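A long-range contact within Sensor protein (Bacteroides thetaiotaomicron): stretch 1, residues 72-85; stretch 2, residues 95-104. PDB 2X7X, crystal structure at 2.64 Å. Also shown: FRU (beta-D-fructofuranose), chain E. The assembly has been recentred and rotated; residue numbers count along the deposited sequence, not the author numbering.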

# COMPACT_ATOMS: atom_id res chain seq x y z
N GLU A 72 -9.39 -30.26 -4.23
CA GLU A 72 -9.27 -31.00 -2.99
C GLU A 72 -8.01 -31.82 -3.16
O GLU A 72 -7.66 -32.15 -4.28
N ALA A 73 -7.33 -32.13 -2.06
CA ALA A 73 -6.01 -32.76 -2.10
C ALA A 73 -6.02 -34.20 -2.61
O ALA A 73 -5.31 -34.54 -3.55
N ALA A 74 -6.83 -35.03 -1.96
CA ALA A 74 -6.91 -36.46 -2.28
C ALA A 74 -7.35 -36.78 -3.72
O ALA A 74 -6.62 -37.45 -4.45
N PRO A 75 -8.55 -36.29 -4.14
CA PRO A 75 -9.06 -36.66 -5.46
C PRO A 75 -8.18 -36.19 -6.60
O PRO A 75 -8.14 -36.83 -7.64
N MET A 76 -7.47 -35.09 -6.42
CA MET A 76 -6.67 -34.56 -7.51
C MET A 76 -5.26 -35.15 -7.59
O MET A 76 -4.57 -34.98 -8.61
N THR A 77 -4.82 -35.83 -6.54
CA THR A 77 -3.47 -36.40 -6.50
C THR A 77 -3.20 -37.33 -7.69
O THR A 77 -2.26 -37.09 -8.45
N PRO A 78 -4.03 -38.38 -7.89
CA PRO A 78 -3.76 -39.24 -9.06
C PRO A 78 -3.64 -38.44 -10.37
O PRO A 78 -2.72 -38.68 -11.17
N ILE A 79 -4.54 -37.48 -10.55
CA ILE A 79 -4.57 -36.68 -11.77
C ILE A 79 -3.32 -35.82 -12.00
O ILE A 79 -2.87 -35.66 -13.12
N VAL A 80 -2.75 -35.27 -10.93
CA VAL A 80 -1.50 -34.52 -11.10
C VAL A 80 -0.32 -35.47 -11.35
O VAL A 80 0.59 -35.14 -12.13
N GLU A 81 -0.33 -36.63 -10.70
CA GLU A 81 0.71 -37.64 -10.89
C GLU A 81 0.81 -38.10 -12.36
O GLU A 81 1.92 -38.21 -12.89
N GLU A 82 -0.33 -38.32 -13.00
CA GLU A 82 -0.38 -38.58 -14.45
C GLU A 82 0.40 -37.53 -15.23
O GLU A 82 1.36 -37.88 -15.94
N ALA A 83 0.01 -36.27 -15.11
CA ALA A 83 0.72 -35.20 -15.80
C ALA A 83 2.22 -35.24 -15.51
O ALA A 83 3.03 -34.95 -16.39
N TYR A 84 2.59 -35.62 -14.29
CA TYR A 84 4.00 -35.70 -13.93
C TYR A 84 4.73 -36.90 -14.59
O TYR A 84 5.81 -36.71 -15.15
N GLN A 85 4.14 -38.10 -14.53
CA GLN A 85 4.77 -39.29 -15.16
C GLN A 85 4.79 -39.20 -16.69
O GLN A 85 5.71 -39.71 -17.33
N ARG A 95 -3.11 -24.27 -3.38
CA ARG A 95 -3.53 -25.55 -2.83
C ARG A 95 -2.55 -26.64 -3.21
O ARG A 95 -1.86 -26.53 -4.22
N LYS A 96 -2.47 -27.68 -2.38
CA LYS A 96 -1.48 -28.76 -2.54
C LYS A 96 -2.14 -30.11 -2.87
O LYS A 96 -3.37 -30.25 -2.79
N ILE A 97 -1.31 -31.09 -3.20
CA ILE A 97 -1.74 -32.48 -3.31
C ILE A 97 -1.05 -33.30 -2.22
O ILE A 97 -0.41 -32.74 -1.33
N LEU A 98 -1.18 -34.62 -2.29
CA LEU A 98 -0.70 -35.49 -1.22
C LEU A 98 0.53 -36.32 -1.57
O LEU A 98 0.81 -37.33 -0.93
N SER A 99 1.28 -35.89 -2.58
CA SER A 99 2.54 -36.54 -2.93
C SER A 99 3.50 -35.51 -3.47
O SER A 99 3.16 -34.33 -3.56
N ASP A 100 4.69 -35.96 -3.85
CA ASP A 100 5.79 -35.07 -4.21
C ASP A 100 6.04 -35.13 -5.71
O ASP A 100 7.10 -34.75 -6.20
N LYS A 101 5.05 -35.63 -6.44
CA LYS A 101 5.20 -35.80 -7.86
C LYS A 101 4.69 -34.55 -8.57
O LYS A 101 3.58 -34.52 -9.12
N TYR A 102 5.52 -33.51 -8.52
CA TYR A 102 5.26 -32.20 -9.11
C TYR A 102 6.61 -31.52 -9.29
O TYR A 102 7.59 -31.90 -8.66
N THR A 103 6.68 -30.50 -10.13
CA THR A 103 7.97 -29.85 -10.38
C THR A 103 8.32 -28.79 -9.33
O THR A 103 9.45 -28.76 -8.81
N ALA A 104 7.36 -27.92 -9.02
CA ALA A 104 7.57 -26.85 -8.05
C ALA A 104 6.30 -26.40 -7.37
O ALA A 104 5.20 -26.46 -7.94

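The contact sets one side of a helix that is kinked where the N of Pro78 has no bond to the turn before against an irregular segment, residues 95-104. The two run alongside each other from Ala73 and Ile97, whose CA atoms lie 4.4 Å apart, to Tyr84 and Tyr102, where the CA separation has grown to 6.1 Å. Together they bury 647 Å².

At the narrow end the helix carries two alanines and the backbones lie close: Ala73 CA is 3.7 Å from Lys96 O. Leu98, pointing toward the helix with chi1 m and chi2 t, spreads its fork over this low surface. Its CD2 reaches Ala73 CB at 3.7 Å, while its CD1 lies 3.8 Å from Ala74 CA and 4.0 Å from Ala74 CB.

One turn on, Thr77 points toward the second stretch (chi1 m) and pins it by its backbone. Leu98 N donates to Thr77 OG1 at 3.0 Å with an N-H...acceptor angle of 154°, and Thr77 OG1 in turn donates to Ala73 O at 2.7 Å. The hydroxyl thus serves as acceptor across the contact and donor within the helix. The other branch of Thr77, CG2, lies 3.8 Å from Ser99 OG.

Ile97, buried, with chi1 p and chi2 t, is a bump on the second stretch that sits against a hollow lined by Met76, Thr77 and Val80. Its CB lies 3.5 Å from Thr77 OG1, its CG2 comes within 4.4 Å of Met76 C, and its CD1 meets Val80 CG1 at 3.8 Å. Val80 points toward the second stretch (chi1 t), and the same CG1 is 3.9 Å from Lys101 O, so this methyl touches both the isoleucine tip and the Lys101 carbonyl.

Glu81 starts sideways, but its chain (chi1 m, chi2 t) brings the carboxylate nearer, where OE1 accepts a hydrogen bond from Ser99 OG at 2.9 Å; Ser99 has chi1 p. Midway along, Glu81 CG rests 3.7 Å from Lys101 CD, a contact between the aliphatic parts of two charged residues.

The wider end is filled by Tyr84, which points toward the second stretch (chi1 t, chi2 68°) and has 87 Å² covered. Tyr102 N and Lys101 C lie over one face of its ring. Tyr84 CD2 approaches Lys101 CB at 3.6 Å and Tyr84 CE1 approaches Tyr102 C at 3.5 Å, while Tyr102's own side chain starts away from the helix.

The bound fructose lies beyond this packing: Arg95 NE donates to FRU O6 at 2.9 Å and Arg95 NH2 to FRU O5 at 3.3 Å.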

# COMPACT_ATOMS: atom_id res chain seq x y z
CB GLU A 72 -10.47 -31.90 -2.75
CG GLU A 72 -11.79 -31.14 -2.77
CD GLU A 72 -12.93 -31.90 -2.13
OE1 GLU A 72 -13.94 -32.12 -2.82
OE2 GLU A 72 -12.82 -32.26 -0.94
CB ALA A 73 -5.34 -32.69 -0.74
CB ALA A 74 -7.79 -37.19 -1.24
CB PRO A 75 -10.42 -35.97 -5.52
CG PRO A 75 -10.80 -35.77 -4.09
CD PRO A 75 -9.51 -35.44 -3.42
CB MET A 76 -6.61 -33.03 -7.44
CG MET A 76 -6.85 -32.36 -8.80
SD MET A 76 -8.45 -32.82 -9.54
CE MET A 76 -9.55 -32.51 -8.18
CB THR A 77 -3.15 -37.07 -5.13
OG1 THR A 77 -3.14 -36.07 -4.11
CG2 THR A 77 -1.78 -37.76 -5.16
CB PRO A 78 -4.97 -40.19 -9.10
CG PRO A 78 -5.98 -39.62 -8.12
CD PRO A 78 -5.20 -38.83 -7.13
CB ILE A 79 -5.88 -35.87 -11.87
CG1 ILE A 79 -6.98 -36.73 -12.47
CG2 ILE A 79 -5.71 -34.64 -12.76
CD1 ILE A 79 -7.63 -37.71 -11.52
CB VAL A 80 -1.25 -33.52 -9.92
CG1 VAL A 80 0.15 -32.95 -9.96
CG2 VAL A 80 -2.24 -32.39 -9.98
CB GLU A 81 0.51 -38.83 -9.96
CG GLU A 81 1.09 -38.59 -8.57
CD GLU A 81 0.69 -39.65 -7.55
OE1 GLU A 81 1.27 -39.64 -6.44
OE2 GLU A 81 -0.20 -40.49 -7.84
CB GLU A 82 -1.81 -38.61 -14.96
CG GLU A 82 -2.64 -39.75 -14.44
CD GLU A 82 -4.04 -39.71 -14.99
OE1 GLU A 82 -4.96 -40.30 -14.36
OE2 GLU A 82 -4.23 -39.07 -16.05
CB ALA A 83 0.14 -33.86 -15.42
CB TYR A 84 4.19 -35.68 -12.41
CG TYR A 84 5.61 -35.38 -11.95
CD1 TYR A 84 6.18 -34.12 -12.15
CD2 TYR A 84 6.38 -36.35 -11.30
CE1 TYR A 84 7.48 -33.84 -11.72
CE2 TYR A 84 7.67 -36.09 -10.86
CZ TYR A 84 8.22 -34.83 -11.08
OH TYR A 84 9.50 -34.57 -10.64
CB GLN A 85 4.15 -40.62 -14.67
CG GLN A 85 2.72 -40.94 -15.16
CD GLN A 85 2.15 -42.28 -14.61
OE1 GLN A 85 2.88 -43.11 -14.04
NE2 GLN A 85 0.84 -42.49 -14.79
CB ARG A 95 -4.93 -25.90 -3.30
CG ARG A 95 -5.88 -24.79 -3.07
CD ARG A 95 -7.31 -25.25 -3.07
NE ARG A 95 -8.18 -24.09 -2.92
CZ ARG A 95 -9.49 -24.10 -3.08
NH1 ARG A 95 -10.14 -25.22 -3.41
NH2 ARG A 95 -10.15 -22.98 -2.91
CB LYS A 96 -0.68 -28.96 -1.25
CG LYS A 96 0.25 -27.85 -0.77
CD LYS A 96 0.53 -28.12 0.71
CE LYS A 96 1.47 -27.13 1.34
NZ LYS A 96 1.47 -27.27 2.84
CB ILE A 97 -1.46 -33.08 -4.72
CG1 ILE A 97 0.02 -32.97 -5.08
CG2 ILE A 97 -2.33 -32.40 -5.77
CD1 ILE A 97 0.42 -33.78 -6.29
CB LEU A 98 -1.84 -36.38 -0.71
CG LEU A 98 -3.05 -35.62 -0.16
CD1 LEU A 98 -4.11 -36.58 0.33
CD2 LEU A 98 -2.65 -34.61 0.94
CB SER A 99 2.32 -37.65 -3.95
OG SER A 99 1.91 -37.09 -5.18
CB ASP A 100 7.05 -35.47 -3.45
CG ASP A 100 7.53 -36.88 -3.79
OD1 ASP A 100 6.74 -37.74 -4.24
OD2 ASP A 100 8.73 -37.14 -3.59
CB LYS A 101 4.52 -37.09 -8.33
CG LYS A 101 5.29 -38.36 -7.86
CD LYS A 101 4.59 -39.68 -8.26
CE LYS A 101 5.49 -40.89 -8.05
NZ LYS A 101 6.01 -40.94 -6.65
CB TYR A 102 4.30 -31.35 -8.23
CG TYR A 102 4.84 -31.04 -6.84
CD1 TYR A 102 5.75 -29.99 -6.65
CD2 TYR A 102 4.48 -31.81 -5.73
CE1 TYR A 102 6.28 -29.70 -5.38
CE2 TYR A 102 5.00 -31.51 -4.44
CZ TYR A 102 5.91 -30.46 -4.29
OH TYR A 102 6.46 -30.14 -3.07
CB THR A 103 8.00 -29.22 -11.78
OG1 THR A 103 7.43 -30.13 -12.73
CG2 THR A 103 9.43 -28.88 -12.17
CB ALA A 104 8.27 -25.65 -8.72
C1 FRU E . -10.03 -18.21 -3.96
C2 FRU E . -10.14 -18.76 -2.55
C3 FRU E . -9.70 -17.74 -1.50
C4 FRU E . -8.97 -18.62 -0.49
C5 FRU E . -8.26 -19.59 -1.42
C6 FRU E . -7.86 -20.92 -0.78
O1 FRU E . -10.76 -19.03 -4.85
O2 FRU E . -11.48 -19.21 -2.34
O3 FRU E . -10.79 -17.00 -0.94
O4 FRU E . -8.08 -17.87 0.35
O5 FRU E . -9.24 -19.86 -2.42
O6 FRU E . -7.09 -21.69 -1.72